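Local coordinates for succinate-semialdehyde dehydrogenase (NAD(P)(+)) (Marinobacter aquaeolei, PDB 3RH9), which probably oxidises succinate semialdehyde to succinate with a nicotinamide cofactor, as a member of the aldehyde dehydrogenase family, at residues Lys252-Asn260 with Phe454-Glu465; Val148-Pro156 with Asp226-Gly234. One frame throughout, in Å; residues are numbered along the deposited sequence.

Contact 1 (Lys252-Asn260 with Phe454-Glu465); sequences KLALELGGN and FGGMKASGIGRE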
loop_
_atom_site.group_PDB
_atom_site.type_symbol
_atom_site.label_atom_id
_atom_site.label_comp_id
_atom_site.label_asym_id
_atom_site.label_seq_id
_atom_site.Cartn_x
_atom_site.Cartn_y
_atom_site.Cartn_z
ATOM N N LYS A 252 -2.239 1.048 -7.474
ATOM C CA LYS A 252 -1.771 1.559 -6.201
ATOM C C LYS A 252 -2.826 2.497 -5.598
ATOM O O LYS A 252 -3.269 3.437 -6.245
ATOM C CB LYS A 252 -0.435 2.276 -6.398
ATOM C CG LYS A 252 0.091 2.934 -5.156
ATOM C CD LYS A 252 1.599 3.162 -5.250
ATOM C CE LYS A 252 2.111 3.700 -3.944
ATOM N NZ LYS A 252 3.556 3.940 -3.997
ATOM N N LEU A 253 -3.249 2.226 -4.368
ATOM C CA LEU A 253 -4.244 3.078 -3.696
ATOM C C LEU A 253 -3.759 3.652 -2.364
ATOM O O LEU A 253 -3.101 2.975 -1.589
ATOM C CB LEU A 253 -5.542 2.308 -3.449
ATOM C CG LEU A 253 -6.167 1.540 -4.616
ATOM C CD1 LEU A 253 -7.281 0.594 -4.114
ATOM C CD2 LEU A 253 -6.688 2.506 -5.665
ATOM N N ALA A 254 -4.069 4.916 -2.119
ATOM C CA ALA A 254 -3.981 5.468 -0.769
ATOM C C ALA A 254 -5.400 5.738 -0.321
ATOM O O ALA A 254 -6.165 6.389 -1.033
ATOM C CB ALA A 254 -3.158 6.748 -0.729
ATOM N N LEU A 255 -5.752 5.229 0.857
ATOM C CA LEU A 255 -7.134 5.274 1.327
ATOM C C LEU A 255 -7.220 5.817 2.737
ATOM O O LEU A 255 -6.655 5.253 3.687
ATOM C CB LEU A 255 -7.774 3.888 1.276
ATOM C CG LEU A 255 -7.918 3.196 -0.076
ATOM C CD1 LEU A 255 -8.637 1.868 0.088
ATOM C CD2 LEU A 255 -8.648 4.093 -1.036
ATOM N N GLU A 256 -7.927 6.929 2.868
ATOM C CA GLU A 256 -8.230 7.459 4.175
ATOM C C GLU A 256 -9.742 7.436 4.312
ATOM O O GLU A 256 -10.438 8.278 3.750
ATOM C CB GLU A 256 -7.679 8.867 4.317
ATOM C CG GLU A 256 -7.430 9.241 5.760
ATOM C CD GLU A 256 -7.042 10.695 5.926
ATOM O OE1 GLU A 256 -7.865 11.475 6.486
ATOM O OE2 GLU A 256 -5.916 11.052 5.483
ATOM N N LEU A 257 -10.252 6.454 5.039
ATOM C CA LEU A 257 -11.680 6.229 5.065
ATOM C C LEU A 257 -12.296 6.553 6.434
ATOM O O LEU A 257 -11.807 7.429 7.152
ATOM C CB LEU A 257 -11.967 4.788 4.650
ATOM C CG LEU A 257 -11.241 4.275 3.398
ATOM C CD1 LEU A 257 -11.341 2.745 3.287
ATOM C CD2 LEU A 257 -11.755 4.937 2.122
ATOM N N GLY A 258 -13.363 5.848 6.801
ATOM C CA GLY A 258 -14.053 6.117 8.053
ATOM C C GLY A 258 -13.241 5.828 9.307
ATOM O O GLY A 258 -12.203 5.155 9.257
ATOM N N GLY A 259 -13.708 6.344 10.440
ATOM C CA GLY A 259 -13.090 6.040 11.720
ATOM C C GLY A 259 -14.137 6.025 12.809
ATOM O O GLY A 259 -15.274 6.416 12.566
ATOM N N ASN A 260 -13.759 5.579 14.002
ATOM C CA ASN A 260 -14.642 5.589 15.170
ATOM C C ASN A 260 -13.773 5.908 16.375
ATOM O O ASN A 260 -13.465 5.030 17.191
ATOM C CB ASN A 260 -15.330 4.233 15.342
ATOM C CG ASN A 260 -16.479 4.268 16.330
ATOM O OD1 ASN A 260 -16.392 4.894 17.373
ATOM N ND2 ASN A 260 -17.565 3.574 16.006
ATOM N N PHE A 454 -0.116 10.262 8.929
ATOM C CA PHE A 454 -1.482 10.063 9.403
ATOM C C PHE A 454 -2.250 9.136 8.464
ATOM O O PHE A 454 -2.173 9.266 7.247
ATOM C CB PHE A 454 -2.216 11.397 9.553
ATOM C CG PHE A 454 -3.665 11.252 9.947
ATOM C CD1 PHE A 454 -4.019 10.996 11.263
ATOM C CD2 PHE A 454 -4.670 11.381 9.008
ATOM C CE1 PHE A 454 -5.343 10.860 11.629
ATOM C CE2 PHE A 454 -6.005 11.248 9.370
ATOM C CZ PHE A 454 -6.336 10.983 10.674
ATOM N N GLY A 455 -2.991 8.198 9.037
ATOM C CA GLY A 455 -3.670 7.193 8.253
ATOM C C GLY A 455 -4.182 6.116 9.170
ATOM O O GLY A 455 -3.938 6.148 10.368
ATOM N N GLY A 456 -4.898 5.154 8.613
ATOM C CA GLY A 456 -5.553 4.176 9.440
ATOM C C GLY A 456 -4.914 2.806 9.422
ATOM O O GLY A 456 -4.324 2.394 8.411
HETATM N N MSE A 457 -5.014 2.120 10.563
HETATM C CA MSE A 457 -4.832 0.674 10.619
HETATM C C MSE A 457 -6.191 0.111 10.324
HETATM O O MSE A 457 -7.131 0.873 10.103
HETATM C CB MSE A 457 -4.438 0.225 12.013
HETATM C CG MSE A 457 -3.237 0.922 12.553
HETATM SE SE MSE A 457 -2.504 -0.121 14.025
HETATM C CE MSE A 457 -1.258 1.221 14.771
ATOM N N LYS A 458 -6.314 -1.210 10.369
ATOM C CA LYS A 458 -7.612 -1.859 10.185
ATOM C C LYS A 458 -8.334 -1.349 8.925
ATOM O O LYS A 458 -7.706 -1.160 7.884
ATOM C CB LYS A 458 -8.498 -1.702 11.431
ATOM C CG LYS A 458 -8.107 -2.546 12.684
ATOM C CD LYS A 458 -9.372 -2.864 13.520
ATOM C CE LYS A 458 -9.191 -2.753 15.039
ATOM N NZ LYS A 458 -9.318 -1.344 15.619
ATOM N N ALA A 459 -9.642 -1.114 9.029
ATOM C CA ALA A 459 -10.459 -0.778 7.866
ATOM C C ALA A 459 -10.581 0.721 7.650
ATOM O O ALA A 459 -11.385 1.190 6.828
ATOM C CB ALA A 459 -11.827 -1.389 7.997
ATOM N N SER A 460 -9.789 1.481 8.393
ATOM C CA SER A 460 -9.778 2.932 8.241
ATOM C C SER A 460 -8.912 3.360 7.064
ATOM O O SER A 460 -8.856 4.538 6.754
ATOM C CB SER A 460 -9.279 3.613 9.512
ATOM O OG SER A 460 -10.284 3.649 10.487
ATOM N N GLY A 461 -8.230 2.417 6.418
ATOM C CA GLY A 461 -7.533 2.748 5.187
ATOM C C GLY A 461 -6.196 2.101 4.875
ATOM O O GLY A 461 -5.824 1.072 5.435
ATOM N N ILE A 462 -5.481 2.719 3.949
ATOM C CA ILE A 462 -4.226 2.195 3.454
ATOM C C ILE A 462 -3.310 3.363 3.160
ATOM O O ILE A 462 -3.678 4.264 2.403
ATOM C CB ILE A 462 -4.449 1.406 2.151
ATOM C CG1 ILE A 462 -5.217 0.116 2.443
ATOM C CG2 ILE A 462 -3.129 1.084 1.476
ATOM C CD1 ILE A 462 -4.380 -0.950 3.061
ATOM N N GLY A 463 -2.123 3.362 3.752
ATOM C CA GLY A 463 -1.154 4.400 3.470
ATOM C C GLY A 463 -1.212 5.543 4.459
ATOM O O GLY A 463 -2.101 5.601 5.316
ATOM N N ARG A 464 -0.256 6.457 4.329
ATOM C CA ARG A 464 -0.104 7.577 5.246
ATOM C C ARG A 464 0.072 8.871 4.479
ATOM O O ARG A 464 0.742 8.907 3.450
ATOM C CB ARG A 464 1.130 7.375 6.131
ATOM C CG ARG A 464 1.021 6.234 7.136
ATOM C CD ARG A 464 -0.138 6.433 8.112
ATOM N NE ARG A 464 -0.190 5.318 9.040
ATOM C CZ ARG A 464 -0.957 4.239 8.891
ATOM N NH1 ARG A 464 -1.788 4.118 7.857
ATOM N NH2 ARG A 464 -0.890 3.274 9.800
ATOM N N GLU A 465 -0.524 9.939 4.988
ATOM C CA GLU A 465 -0.313 11.266 4.439
ATOM C C GLU A 465 0.414 12.080 5.491
ATOM O O GLU A 465 0.207 11.883 6.685
ATOM C CB GLU A 465 -1.644 11.921 4.087
ATOM C CG GLU A 465 -2.392 11.213 2.972
ATOM C CD GLU A 465 -3.715 11.889 2.603
ATOM O OE1 GLU A 465 -4.363 12.462 3.521
ATOM O OE2 GLU A 465 -4.107 11.830 1.406
HETATM O O HOH W 1 -5.022 5.872 5.649
#
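Leu253 touches the 454-465 segment through its backbone, its O lying 3.6 Å from CG2 of Ile462, while its side chain packs on Ile243 of helix 236-245. One residue on, CA of Ala254 makes a CA-H...O contact with Ile462 O, and its small methyl packs on Met229 and Glu473. Leu255 then forms an antiparallel hydrogen-bonded pair with Ile462; the bond from Leu255 N to Ile462 O is 2.8 Å long, and Ile462 N bonds back to Leu255 O. The two side chains share a face, with CB of Leu255 and CB of Ile462 4.2 Å apart, and Ile462 also packs on Lys251 of the second subunit. A water donates to Leu255 O at 2.6 Å and also bonds to Gly456 N and Gly463 O, tying the curled 454-465 segment to the strand. Glu256 pairs with Gly461, whose backbone angles (phi 144°, psi -162°) would jam a CB against the preceding carbonyl O, so the place calls for glycine. With CG anti to the backbone N and the chain extended beyond it, Glu256 carries its carboxylate to the Phe454 ring. OE1 of Glu256 lies in plane at the ring edge, 3.4 Å from CE2 of Phe454, and the carboxylate stands upright to the ring at 86°. Its OE2 faces OE1 of Glu465, two acceptors of like-charged groups without a hydrogen bond between them; the other oxygen of Glu465 makes a salt bridge to Lys167. Leu257 N gives the last backbone bond, 2.9 Å to Ser460 O. Ser460 OG then bonds to Gly258 O and also to Gly415 N, though the hydroxyl's place is less certain. Backbone bonds thus fix the strand carrying Glu256, whose carboxylate lies beside the Phe454 edge and Glu465, consistent with its predicted active-site role.

Contact 2 (Val148-Pro156 with Asp226-Gly234); sequences VGVTGLIVP and DVPMLSFTG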
loop_
_atom_site.group_PDB
_atom_site.type_symbol
_atom_site.label_atom_id
_atom_site.label_comp_id
_atom_site.label_asym_id
_atom_site.label_seq_id
_atom_site.Cartn_x
_atom_site.Cartn_y
_atom_site.Cartn_z
ATOM N N VAL A 148 4.740 7.869 -9.805
ATOM C CA VAL A 148 3.903 6.715 -10.156
ATOM C C VAL A 148 3.250 6.931 -11.505
ATOM O O VAL A 148 2.951 5.988 -12.219
ATOM C CB VAL A 148 2.794 6.336 -9.097
ATOM C CG1 VAL A 148 3.395 5.623 -7.900
ATOM C CG2 VAL A 148 1.935 7.556 -8.672
ATOM N N GLY A 149 3.030 8.184 -11.859
ATOM C CA GLY A 149 2.366 8.477 -13.104
ATOM C C GLY A 149 1.241 9.399 -12.759
ATOM O O GLY A 149 1.251 9.993 -11.686
ATOM N N VAL A 150 0.276 9.521 -13.659
ATOM C CA VAL A 150 -0.877 10.390 -13.434
ATOM C C VAL A 150 -1.798 9.839 -12.329
ATOM O O VAL A 150 -2.265 8.692 -12.398
ATOM C CB VAL A 150 -1.680 10.625 -14.753
ATOM C CG1 VAL A 150 -2.940 11.403 -14.477
ATOM C CG2 VAL A 150 -0.829 11.353 -15.763
ATOM N N THR A 151 -2.061 10.651 -11.313
ATOM C CA THR A 151 -2.905 10.187 -10.222
ATOM C C THR A 151 -4.269 10.849 -10.205
ATOM O O THR A 151 -4.432 11.957 -10.671
ATOM C CB THR A 151 -2.224 10.398 -8.860
ATOM O OG1 THR A 151 -1.924 11.788 -8.677
ATOM C CG2 THR A 151 -0.939 9.615 -8.814
ATOM N N GLY A 152 -5.249 10.152 -9.658
ATOM C CA GLY A 152 -6.546 10.733 -9.416
ATOM C C GLY A 152 -6.675 11.061 -7.951
ATOM O O GLY A 152 -6.583 10.181 -7.103
ATOM N N LEU A 153 -6.874 12.337 -7.653
ATOM C CA LEU A 153 -7.052 12.791 -6.283
ATOM C C LEU A 153 -8.542 13.027 -5.971
ATOM O O LEU A 153 -9.167 13.961 -6.531
ATOM C CB LEU A 153 -6.248 14.073 -6.056
ATOM C CG LEU A 153 -4.760 14.007 -6.406
ATOM C CD1 LEU A 153 -4.004 15.113 -5.721
ATOM C CD2 LEU A 153 -4.191 12.687 -5.994
ATOM N N ILE A 154 -9.110 12.193 -5.094
ATOM C CA ILE A 154 -10.536 12.265 -4.777
ATOM C C ILE A 154 -10.777 12.621 -3.316
ATOM O O ILE A 154 -10.318 11.909 -2.406
ATOM C CB ILE A 154 -11.239 10.941 -5.110
ATOM C CG1 ILE A 154 -10.686 10.377 -6.412
ATOM C CG2 ILE A 154 -12.738 11.118 -5.202
ATOM C CD1 ILE A 154 -11.393 9.116 -6.852
ATOM N N VAL A 155 -11.496 13.722 -3.091
ATOM C CA VAL A 155 -11.656 14.260 -1.738
ATOM C C VAL A 155 -13.126 14.452 -1.361
ATOM O O VAL A 155 -13.971 14.577 -2.241
ATOM C CB VAL A 155 -10.869 15.579 -1.552
ATOM C CG1 VAL A 155 -9.378 15.356 -1.837
ATOM C CG2 VAL A 155 -11.443 16.674 -2.438
ATOM N N PRO A 156 -13.435 14.448 -0.044
ATOM C CA PRO A 156 -14.807 14.571 0.438
ATOM C C PRO A 156 -15.120 16.023 0.718
ATOM O O PRO A 156 -14.298 16.896 0.457
ATOM C CB PRO A 156 -14.774 13.816 1.775
ATOM C CG PRO A 156 -13.363 13.500 2.056
ATOM C CD PRO A 156 -12.518 14.262 1.089
ATOM N N ASP A 226 -3.642 4.938 -17.731
ATOM C CA ASP A 226 -2.644 5.959 -17.442
ATOM C C ASP A 226 -2.824 6.561 -16.062
ATOM O O ASP A 226 -2.088 7.473 -15.687
ATOM C CB ASP A 226 -2.639 7.051 -18.502
ATOM C CG ASP A 226 -2.131 6.553 -19.829
ATOM O OD1 ASP A 226 -1.514 5.457 -19.845
ATOM O OD2 ASP A 226 -2.362 7.245 -20.847
ATOM N N VAL A 227 -3.804 6.062 -15.314
ATOM C CA VAL A 227 -3.936 6.461 -13.920
ATOM C C VAL A 227 -3.521 5.326 -12.994
ATOM O O VAL A 227 -4.358 4.610 -12.480
ATOM C CB VAL A 227 -5.348 6.938 -13.582
ATOM C CG1 VAL A 227 -5.397 7.444 -12.170
ATOM C CG2 VAL A 227 -5.741 8.034 -14.515
ATOM N N PRO A 228 -2.211 5.162 -12.788
ATOM C CA PRO A 228 -1.658 4.048 -12.018
ATOM C C PRO A 228 -2.011 4.115 -10.542
ATOM O O PRO A 228 -1.989 3.098 -9.867
ATOM C CB PRO A 228 -0.154 4.232 -12.179
ATOM C CG PRO A 228 0.007 5.138 -13.330
ATOM C CD PRO A 228 -1.158 6.031 -13.318
HETATM N N MSE A 229 -2.315 5.304 -10.044
HETATM C CA MSE A 229 -2.588 5.457 -8.633
HETATM C C MSE A 229 -3.780 6.345 -8.323
HETATM O O MSE A 229 -3.971 7.388 -8.936
HETATM C CB MSE A 229 -1.364 5.990 -7.907
HETATM C CG MSE A 229 -1.702 6.641 -6.595
HETATM SE SE MSE A 229 -0.191 6.597 -5.385
HETATM C CE MSE A 229 -1.139 6.942 -3.703
ATOM N N LEU A 230 -4.559 5.920 -7.334
ATOM C CA LEU A 230 -5.668 6.694 -6.830
ATOM C C LEU A 230 -5.454 7.048 -5.364
ATOM O O LEU A 230 -5.141 6.178 -4.552
ATOM C CB LEU A 230 -6.952 5.895 -6.970
ATOM C CG LEU A 230 -7.763 6.160 -8.234
ATOM C CD1 LEU A 230 -7.050 5.609 -9.443
ATOM C CD2 LEU A 230 -9.125 5.534 -8.078
ATOM N N SER A 231 -5.616 8.325 -5.029
ATOM C CA SER A 231 -5.610 8.740 -3.633
ATOM C C SER A 231 -7.005 9.237 -3.246
ATOM O O SER A 231 -7.434 10.303 -3.682
ATOM C CB SER A 231 -4.541 9.806 -3.366
ATOM O OG SER A 231 -4.458 10.115 -1.981
ATOM N N PHE A 232 -7.697 8.443 -2.428
ATOM C CA PHE A 232 -9.096 8.694 -2.079
ATOM C C PHE A 232 -9.338 8.861 -0.567
ATOM O O PHE A 232 -8.986 7.996 0.240
ATOM C CB PHE A 232 -9.992 7.572 -2.636
ATOM C CG PHE A 232 -11.384 7.551 -2.054
ATOM C CD1 PHE A 232 -11.643 6.915 -0.832
ATOM C CD2 PHE A 232 -12.439 8.167 -2.720
ATOM C CE1 PHE A 232 -12.929 6.906 -0.288
ATOM C CE2 PHE A 232 -13.732 8.155 -2.179
ATOM C CZ PHE A 232 -13.972 7.523 -0.966
ATOM N N THR A 233 -9.941 9.982 -0.196
ATOM C CA THR A 233 -10.469 10.147 1.144
ATOM C C THR A 233 -11.974 10.219 1.004
ATOM O O THR A 233 -12.470 10.915 0.130
ATOM C CB THR A 233 -9.955 11.441 1.804
ATOM O OG1 THR A 233 -8.543 11.354 2.010
ATOM C CG2 THR A 233 -10.612 11.659 3.138
ATOM N N GLY A 234 -12.702 9.496 1.847
ATOM C CA GLY A 234 -14.155 9.521 1.806
ATOM C C GLY A 234 -14.825 8.401 2.580
ATOM O O GLY A 234 -14.313 7.963 3.600
HETATM O O HOH W 2 0.724 7.715 -16.072
#
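Val148 and Met229, a selenomethionine, meet just where the two segments begin to pair, with CG2 of Val148 3.7 Å from CB of Met229. A chi1 of 159° turns the extended chain of Met229 to the carbonyl-carbon side of its CB, where it lies alongside Thr151, pointing the same way; CG2 of Thr151 is 3.8 Å from CB of Met229. Nearby, Pro228 sets its ring against Val148 O and Val150 O, and a water joins Val150 N to Asp226 O. Strands 151-154 and 229-233 run parallel, their axes 10° apart, linked by four backbone bonds such as that of 2.9 Å from Ile154 N to Ser231 O. Val227 CG1 lies 3.7 Å from Gly152 N. Beyond it Leu153 swings CD2 to 3.9 Å from CB of Ser231, a small residue that leaves room for the branch and sends its OG to Lys167. Ile154 crosses Phe232 obliquely on the other face: the ring, swung away from its own backbone N (chi1 166°), brings CD2 to 3.9 Å from both CB and CG2 of Ile154. The branch at CB thus sets two carbons against the ring, and beta-branched residues suit strands. At the far end CG of Pro156 packs 3.5 Å from CG2 of Thr233, whose OG1 is turned to Lys167. Helix 162-174 lies on the Leu153 and Ser231 face, helix 48-61 touches Val150 and Val227, and strands 178-181 and 252-256 flank the pair on either side, as in the parallel core of a Rossmann-like fold.

Both contacts are buried and belong to one mixed sheet, in which strands 229-233 and 252-256 are neighbours joined by backbone bonds such as Ala254 N to Leu230 O. Contact 2 lies in the parallel interior, where the packing is largely apolar and strands continue on both sides. Contact 1 lies where the sheet turns antiparallel at 461-462, the last strand of this chain's sheet, and mixes short pairing with carboxylates, glycines and a bridging water. They meet along strands 229-233 and 252-256, from Ala254 to Leu257, with Thr233 beside Glu256. Lys167 serves both, pairing with Glu465 of contact 1 and with the hydroxyls of Ser231 and Thr233 in contact 2.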